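Long-range contacts in filamentous hemagglutinin (PDB 1RWR), which is an adhesin of Bordetella pertussis whose secretion domain probably directs its export through the two-partner secretion pathway: residues 245-250 with 264-269; 239-244 with 253-258. All blocks are in the same frame, centred on the assembly; numbering follows the deposited sequence.

Contact 1 of 2, residues 245-250 with 264-269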
ATOM      1  N   GLY A 245      -4.097   2.952 -17.532  1.00 15.14           N
ATOM      2  CA  GLY A 245      -5.155   3.571 -16.727  1.00 14.66           C
ATOM      3  C   GLY A 245      -4.960   5.079 -16.603  1.00 13.62           C
ATOM      4  O   GLY A 245      -3.842   5.514 -16.380  1.00 14.25           O
ATOM      5  N   SER A 246      -6.012   5.875 -16.778  1.00 13.24           N
ATOM      6  CA  SER A 246      -5.915   7.332 -16.730  1.00 13.79           C
ATOM      7  C   SER A 246      -5.430   7.763 -15.364  1.00 12.71           C
ATOM      8  O   SER A 246      -5.837   7.181 -14.378  1.00 12.44           O
ATOM      9  CB  SER A 246      -7.286   7.949 -16.965  1.00 15.45           C
ATOM     10  OG  SER A 246      -7.627   7.701 -18.311  1.00 22.31           O
ATOM     11  N   LEU A 247      -4.559   8.769 -15.324  1.00 11.91           N
ATOM     12  CA  LEU A 247      -4.054   9.320 -14.086  1.00 12.23           C
ATOM     13  C   LEU A 247      -4.629  10.713 -13.950  1.00 12.15           C
ATOM     14  O   LEU A 247      -4.540  11.517 -14.900  1.00 12.54           O
ATOM     15  CB  LEU A 247      -2.539   9.385 -14.148  1.00 11.56           C
ATOM     16  CG  LEU A 247      -1.855   8.039 -14.362  1.00 13.33           C
ATOM     17  CD1 LEU A 247      -0.346   8.250 -14.333  1.00 15.69           C
ATOM     18  CD2 LEU A 247      -2.199   7.037 -13.283  1.00 15.68           C
ATOM     19  N   SER A 248      -5.119  11.027 -12.763  1.00 12.11           N
ATOM     20  CA  SER A 248      -5.698  12.334 -12.500  1.00 13.23           C
ATOM     21  C   SER A 248      -5.253  12.811 -11.153  1.00 12.79           C
ATOM     22  O   SER A 248      -5.398  12.084 -10.187  1.00 13.92           O
ATOM     23  CB  SER A 248      -7.235  12.217 -12.584  1.00 13.66           C
ATOM     24  OG  SER A 248      -7.850  13.494 -12.442  1.00 16.14           O
ATOM     25  N   SER A 249      -4.755  14.047 -11.049  1.00 12.42           N
ATOM     26  CA  SER A 249      -4.276  14.570  -9.765  1.00 12.47           C
ATOM     27  C   SER A 249      -4.404  16.091  -9.660  1.00 13.21           C
ATOM     28  O   SER A 249      -4.064  16.809 -10.616  1.00 13.10           O
ATOM     29  CB  SER A 249      -2.799  14.227  -9.579  1.00 12.93           C
ATOM     30  OG  SER A 249      -2.310  14.902  -8.447  1.00 13.13           O
ATOM     31  N   PRO A 250      -4.879  16.612  -8.530  1.00 13.80           N
ATOM     32  CA  PRO A 250      -4.870  18.069  -8.371  1.00 14.94           C
ATOM     33  C   PRO A 250      -3.485  18.680  -8.394  1.00 15.17           C
ATOM     34  O   PRO A 250      -3.368  19.836  -8.778  1.00 16.38           O
ATOM     35  CB  PRO A 250      -5.524  18.287  -7.030  1.00 15.85           C
ATOM     36  CG  PRO A 250      -5.427  17.051  -6.353  1.00 17.29           C
ATOM     37  CD  PRO A 250      -5.576  15.957  -7.413  1.00 14.54           C
ATOM     38  N   GLY A 264      -0.877   6.241 -20.666  1.00 14.16           N
ATOM     39  CA  GLY A 264      -2.038   6.730 -21.407  1.00 14.65           C
ATOM     40  C   GLY A 264      -2.268   8.205 -21.134  1.00 14.19           C
ATOM     41  O   GLY A 264      -1.381   9.031 -21.344  1.00 16.23           O
ATOM     42  N   ASP A 265      -3.481   8.554 -20.739  1.00 14.65           N
ATOM     43  CA  ASP A 265      -3.833   9.936 -20.408  1.00 15.54           C
ATOM     44  C   ASP A 265      -3.368  10.269 -18.994  1.00 14.66           C
ATOM     45  O   ASP A 265      -3.526   9.458 -18.079  1.00 14.02           O
ATOM     46  CB  ASP A 265      -5.349  10.133 -20.501  1.00 17.80           C
ATOM     47  CG  ASP A 265      -5.863   9.949 -21.885  1.00 21.96           C
ATOM     48  OD1 ASP A 265      -5.084  10.029 -22.843  1.00 25.76           O
ATOM     49  OD2 ASP A 265      -7.056   9.713 -22.110  1.00 28.12           O
ATOM     50  N   ALA A 266      -2.820  11.459 -18.797  1.00 13.69           N
ATOM     51  CA  ALA A 266      -2.476  11.920 -17.436  1.00 14.15           C
ATOM     52  C   ALA A 266      -2.721  13.409 -17.364  1.00 13.87           C
ATOM     53  O   ALA A 266      -2.311  14.146 -18.274  1.00 14.58           O
ATOM     54  CB  ALA A 266      -1.011  11.616 -17.098  1.00 14.59           C
ATOM     55  N   THR A 267      -3.339  13.846 -16.269  1.00 13.78           N
ATOM     56  CA  THR A 267      -3.720  15.236 -16.092  1.00 13.41           C
ATOM     57  C   THR A 267      -3.449  15.685 -14.689  1.00 13.76           C
ATOM     58  O   THR A 267      -3.827  15.011 -13.754  1.00 13.84           O
ATOM     59  CB  THR A 267      -5.220  15.359 -16.345  1.00 13.58           C
ATOM     60  OG1 THR A 267      -5.548  14.825 -17.637  1.00 15.66           O
ATOM     61  CG2 THR A 267      -5.687  16.814 -16.346  1.00 14.12           C
ATOM     62  N   VAL A 268      -2.827  16.849 -14.544  1.00 13.99           N
ATOM     63  CA  VAL A 268      -2.653  17.467 -13.242  1.00 14.34           C
ATOM     64  C   VAL A 268      -3.342  18.818 -13.276  1.00 14.77           C
ATOM     65  O   VAL A 268      -3.098  19.588 -14.195  1.00 14.72           O
ATOM     66  CB  VAL A 268      -1.168  17.667 -12.946  1.00 15.01           C
ATOM     67  CG1 VAL A 268      -0.941  18.336 -11.594  1.00 16.10           C
ATOM     68  CG2 VAL A 268      -0.422  16.331 -13.056  1.00 15.96           C
ATOM     69  N   GLN A 269      -4.141  19.142 -12.253  1.00 14.72           N
ATOM     70  CA  GLN A 269      -4.908  20.411 -12.280  1.00 15.39           C
ATOM     71  C   GLN A 269      -4.044  21.642 -12.016  1.00 16.00           C
ATOM     72  O   GLN A 269      -4.151  22.659 -12.725  1.00 16.34           O
ATOM     73  CB  GLN A 269      -6.078  20.396 -11.290  1.00 15.10           C
ATOM     74  CG  GLN A 269      -6.964  19.160 -11.426  1.00 14.94           C
ATOM     75  CD  GLN A 269      -7.518  18.975 -12.834  1.00 15.70           C
ATOM     76  OE1 GLN A 269      -7.723  19.949 -13.544  1.00 15.40           O
ATOM     77  NE2 GLN A 269      -7.742  17.718 -13.246  1.00 16.05           N
TER
HETATM   78  O   HOH W   1      -2.024   7.018 -18.053  1.00 13.31           O
HETATM   79  O   HOH W   2      -5.476   6.494 -20.122  1.00 16.08           O
HETATM   80  O   HOH W   3      -6.004  12.083 -17.247  1.00 20.71           O
HETATM   81  O   HOH W   4      -7.435  15.812 -10.705  1.00 14.65           O
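The peptide planes of 247-249 and 264-268 meet edge to edge, C=O against N-H, in a parallel beta pair whose inner face carries Leu247, Ser249, Ala266 and Val268 and whose outer face carries Ser248 and Thr267. This is the stacking of successive coils in a beta-helix: each residue from Ser246 to Pro250 sits beside the one nineteen positions later, with the strand axes 4.8 Å apart and almost exactly aligned. Four backbone bonds alternate in direction. The straightest runs from Leu247 N to Asp265 O (3.0 Å, 165° at the hydrogen), with the donor in the carbonyl plane; Gln269 N approaches Ser249 O likewise in plane. Thr267 N instead reaches Leu247 O from 27° above its plane, and Ser249 N comes nearly along the C=O axis of Thr267.

Leu247 O is heavily used, because water 3 also donates to it and joins it to Thr267 OG1, 2.8 Å from the water. Val268 CA adds a C-H contact to Ser249 O at 3.1 Å. On the inner face, Leu247 CB and Ala266 CB lie side by side 4.0 Å apart, and Ile253 of the next face of the helix packs over both. Val268 has CG1 anti to its backbone N (chi1 179°), which brings that methyl over Ser249 O. The buried hydroxyl of Ser249 turns away from 264-269 to bond Gly227 O and Ser251 N, tying its coil to the preceding one.

At the loop end, the Gln269 side chain bends at chi2, its CB 3.7 Å from Pro250 O. The fold-back brings Gln269 NE2 to water 4, at 3.2 Å, and that same water is hydrogen-bonded to Ser248 OG.

Contact 2 of 2, residues 239-244 with 253-258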
ATOM      1  N   LEU A 239      13.646  -2.361 -16.548  1.00 16.90           N
ATOM      2  CA  LEU A 239      12.226  -2.757 -16.403  1.00 17.52           C
ATOM      3  C   LEU A 239      11.349  -1.532 -16.617  1.00 16.10           C
ATOM      4  O   LEU A 239      11.761  -0.430 -16.298  1.00 16.07           O
ATOM      5  CB  LEU A 239      11.960  -3.372 -15.025  1.00 17.53           C
ATOM      6  CG  LEU A 239      12.311  -4.856 -14.931  1.00 21.47           C
ATOM      7  CD1 LEU A 239      13.807  -5.051 -15.060  1.00 24.78           C
ATOM      8  CD2 LEU A 239      11.872  -5.539 -13.694  1.00 22.82           C
ATOM      9  N   GLY A 240      10.137  -1.740 -17.135  1.00 16.13           N
ATOM     10  CA  GLY A 240       9.292  -0.637 -17.552  1.00 15.36           C
ATOM     11  C   GLY A 240       8.198  -0.285 -16.590  1.00 13.97           C
ATOM     12  O   GLY A 240       7.814  -1.085 -15.743  1.00 13.70           O
ATOM     13  N   VAL A 241       7.697   0.933 -16.706  1.00 14.61           N
ATOM     14  CA  VAL A 241       6.442   1.324 -16.119  1.00 13.25           C
ATOM     15  C   VAL A 241       5.436   1.504 -17.237  1.00 14.18           C
ATOM     16  O   VAL A 241       5.617   2.366 -18.083  1.00 14.32           O
ATOM     17  CB  VAL A 241       6.553   2.669 -15.381  1.00 13.88           C
ATOM     18  CG1 VAL A 241       5.175   3.107 -14.866  1.00 15.74           C
ATOM     19  CG2 VAL A 241       7.535   2.566 -14.258  1.00 14.26           C
ATOM     20  N   ARG A 242       4.420   0.669 -17.247  1.00 14.55           N
ATOM     21  CA  ARG A 242       3.314   0.785 -18.179  1.00 15.24           C
ATOM     22  C   ARG A 242       2.071   1.059 -17.363  1.00 15.59           C
ATOM     23  O   ARG A 242       1.692   0.284 -16.490  1.00 17.00           O
ATOM     24  CB  ARG A 242       3.114  -0.467 -18.997  1.00 15.40           C
ATOM     25  CG  ARG A 242       1.947  -0.311 -20.004  1.00 18.22           C
ATOM     26  CD  ARG A 242       1.917  -1.365 -21.061  1.00 21.61           C
ATOM     27  NE  ARG A 242       1.796  -2.712 -20.512  1.00 24.99           N
ATOM     28  CZ  ARG A 242       1.827  -3.811 -21.246  1.00 27.30           C
ATOM     29  NH1 ARG A 242       1.982  -3.721 -22.556  1.00 28.23           N
ATOM     30  NH2 ARG A 242       1.718  -5.003 -20.671  1.00 26.59           N
ATOM     31  N   GLN A 243       1.412   2.149 -17.667  1.00 16.32           N
ATOM     32  CA  GLN A 243       0.203   2.517 -16.955  1.00 16.19           C
ATOM     33  C   GLN A 243      -0.750   3.119 -17.953  1.00 16.47           C
ATOM     34  O   GLN A 243      -0.666   4.324 -18.250  1.00 17.27           O
ATOM     35  CB  GLN A 243       0.523   3.501 -15.822  1.00 16.70           C
ATOM     36  CG  GLN A 243      -0.698   4.100 -15.019  1.00 16.88           C
ATOM     37  CD  GLN A 243      -1.834   3.128 -14.568  1.00 20.36           C
ATOM     38  OE1 GLN A 243      -2.354   2.344 -15.351  1.00 22.50           O
ATOM     39  NE2 GLN A 243      -2.265   3.249 -13.321  1.00 20.30           N
ATOM     40  N   LEU A 244      -1.632   2.265 -18.477  1.00 15.54           N
ATOM     41  CA  LEU A 244      -2.626   2.677 -19.457  1.00 16.70           C
ATOM     42  C   LEU A 244      -3.896   3.228 -18.818  1.00 15.25           C
ATOM     43  O   LEU A 244      -4.695   3.882 -19.513  1.00 16.38           O
ATOM     44  CB  LEU A 244      -2.984   1.511 -20.358  1.00 18.10           C
ATOM     45  CG  LEU A 244      -1.829   0.777 -21.032  1.00 21.14           C
ATOM     46  CD1 LEU A 244      -2.368  -0.312 -21.933  1.00 24.96           C
ATOM     47  CD2 LEU A 244      -0.984   1.751 -21.792  1.00 22.48           C
ATOM     48  N   ILE A 253       1.833  14.588 -10.789  1.00 14.05           N
ATOM     49  CA  ILE A 253       2.086  13.222 -11.234  1.00 14.62           C
ATOM     50  C   ILE A 253       3.561  13.127 -11.553  1.00 13.81           C
ATOM     51  O   ILE A 253       4.105  13.910 -12.374  1.00 13.84           O
ATOM     52  CB  ILE A 253       1.212  12.868 -12.461  1.00 14.75           C
ATOM     53  CG1 ILE A 253      -0.271  12.815 -12.099  1.00 15.01           C
ATOM     54  CG2 ILE A 253       1.641  11.543 -13.104  1.00 16.22           C
ATOM     55  CD1 ILE A 253      -1.206  12.784 -13.306  1.00 15.25           C
ATOM     56  N   THR A 254       4.213  12.190 -10.916  1.00 13.55           N
ATOM     57  CA  THR A 254       5.635  11.956 -11.111  1.00 14.15           C
ATOM     58  C   THR A 254       5.863  10.491 -11.413  1.00 14.83           C
ATOM     59  O   THR A 254       5.419   9.619 -10.655  1.00 14.58           O
ATOM     60  CB  THR A 254       6.395  12.337  -9.851  1.00 15.50           C
ATOM     61  OG1 THR A 254       6.028  13.671  -9.457  1.00 17.22           O
ATOM     62  CG2 THR A 254       7.906  12.344 -10.074  1.00 18.31           C
ATOM     63  N   VAL A 255       6.554  10.213 -12.508  1.00 14.70           N
ATOM     64  CA  VAL A 255       6.961   8.836 -12.826  1.00 14.56           C
ATOM     65  C   VAL A 255       8.468   8.784 -13.031  1.00 16.12           C
ATOM     66  O   VAL A 255       9.023   9.567 -13.839  1.00 17.79           O
ATOM     67  CB  VAL A 255       6.228   8.314 -14.092  1.00 14.37           C
ATOM     68  CG1 VAL A 255       6.551   6.865 -14.308  1.00 13.94           C
ATOM     69  CG2 VAL A 255       4.765   8.522 -14.015  1.00 14.61           C
ATOM     70  N   SER A 256       9.119   7.857 -12.351  1.00 16.30           N
ATOM     71  CA  SER A 256      10.564   7.628 -12.441  1.00 16.73           C
ATOM     72  C   SER A 256      10.780   6.152 -12.771  1.00 17.22           C
ATOM     73  O   SER A 256      10.234   5.263 -12.108  1.00 17.53           O
ATOM     74  CB  SER A 256      11.228   8.039 -11.121  1.00 17.43           C
ATOM     75  OG  SER A 256      12.610   7.658 -11.055  1.00 21.40           O
ATOM     76  N   SER A 257      11.554   5.881 -13.817  1.00 16.73           N
ATOM     77  CA  SER A 257      11.821   4.526 -14.232  1.00 16.16           C
ATOM     78  C   SER A 257      13.272   4.340 -14.608  1.00 17.14           C
ATOM     79  O   SER A 257      13.865   5.230 -15.209  1.00 18.34           O
ATOM     80  CB  SER A 257      10.916   4.166 -15.413  1.00 16.14           C
ATOM     81  OG  SER A 257      11.158   2.836 -15.880  1.00 15.72           O
ATOM     82  N   GLN A 258      13.831   3.187 -14.275  1.00 17.21           N
ATOM     83  CA  GLN A 258      15.177   2.812 -14.757  1.00 18.24           C
ATOM     84  C   GLN A 258      15.090   2.019 -16.058  1.00 17.83           C
ATOM     85  O   GLN A 258      16.071   1.391 -16.479  1.00 19.17           O
ATOM     86  CB  GLN A 258      15.969   2.097 -13.664  1.00 18.11           C
ATOM     87  CG  GLN A 258      16.167   2.956 -12.418  1.00 20.64           C
ATOM     88  CD  GLN A 258      16.766   4.315 -12.744  1.00 25.03           C
ATOM     89  OE1 GLN A 258      16.262   5.368 -12.294  1.00 28.44           O
ATOM     90  NE2 GLN A 258      17.832   4.305 -13.548  1.00 24.51           N
TER
HETATM   91  O   HOH W   5      12.832   0.409 -13.937  1.00 15.89           O
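The hydrophobic interior of the beta-helix is bridged here, between walls that belong to different sheets. Strands 240-243 and 253-257 face each other rather than pair: their axes come no nearer than 7.5 Å and their directions differ by 145°, so the contact is made by inward-pointing side chains. Val241 has the largest share, spreading its two methyl groups over two partners. Its CG1, anti to the backbone N (chi1 175°), meets Val255 CG1 tip to tip at 4.0 Å, and the two isopropyl groups cross obliquely. The other branch, Val241 CG2, lies against the methylene of Ser257, 3.9 Å from its CB.

Because the chain winds from one wall to the other within a single coil, each strand finds its hydrogen-bonding neighbours in the adjacent coils. Val241 thus bonds through its backbone to Glu260 and Ala262 of the following coil, while its side chain also reaches Ser234; Val255 is packed further by Leu232 and Ile261, which continue the apolar filling along the helix axis.

At the end of the contact the chemistry turns polar. Ser257 OG stands anti to its backbone N (chi1 179°) and approaches Leu239 O to 3.3 Å, but at an angle too poor for a hydrogen bond; the hydroxyl is instead held by Glu260 O and Gly259 N at the turn that follows. The polar link between Leu239 and Gln258 is indirect: water 5 can donate to Leu239 O at 2.7 Å and accepts a hydrogen bond from Gln258 N at 3.0 Å.

Overall arrangement
The two contacts show the two directions of cohesion in the beta-helix. Contact 1 runs along the axis, joining neighbouring coils within one parallel sheet by main-chain bonds, with the hydroxyls of Ser246, Ser248 and Thr267 and most of its waters on the outer side; contact 2 runs across the interior and is mostly buried, with an apolar centre and a polar end at Ser257, Leu239 and a water. Their segments alternate in sequence. Strand 261-268 lies beside both 240-243 and 247-249, so the sheet of contact 1 also forms one wall of contact 2. Ile253, from the second strand of contact 2, packs its CD1 on contact 1, 3.7 Å from Leu247 CB, and Gly264 N probably bonds to Gln243 O.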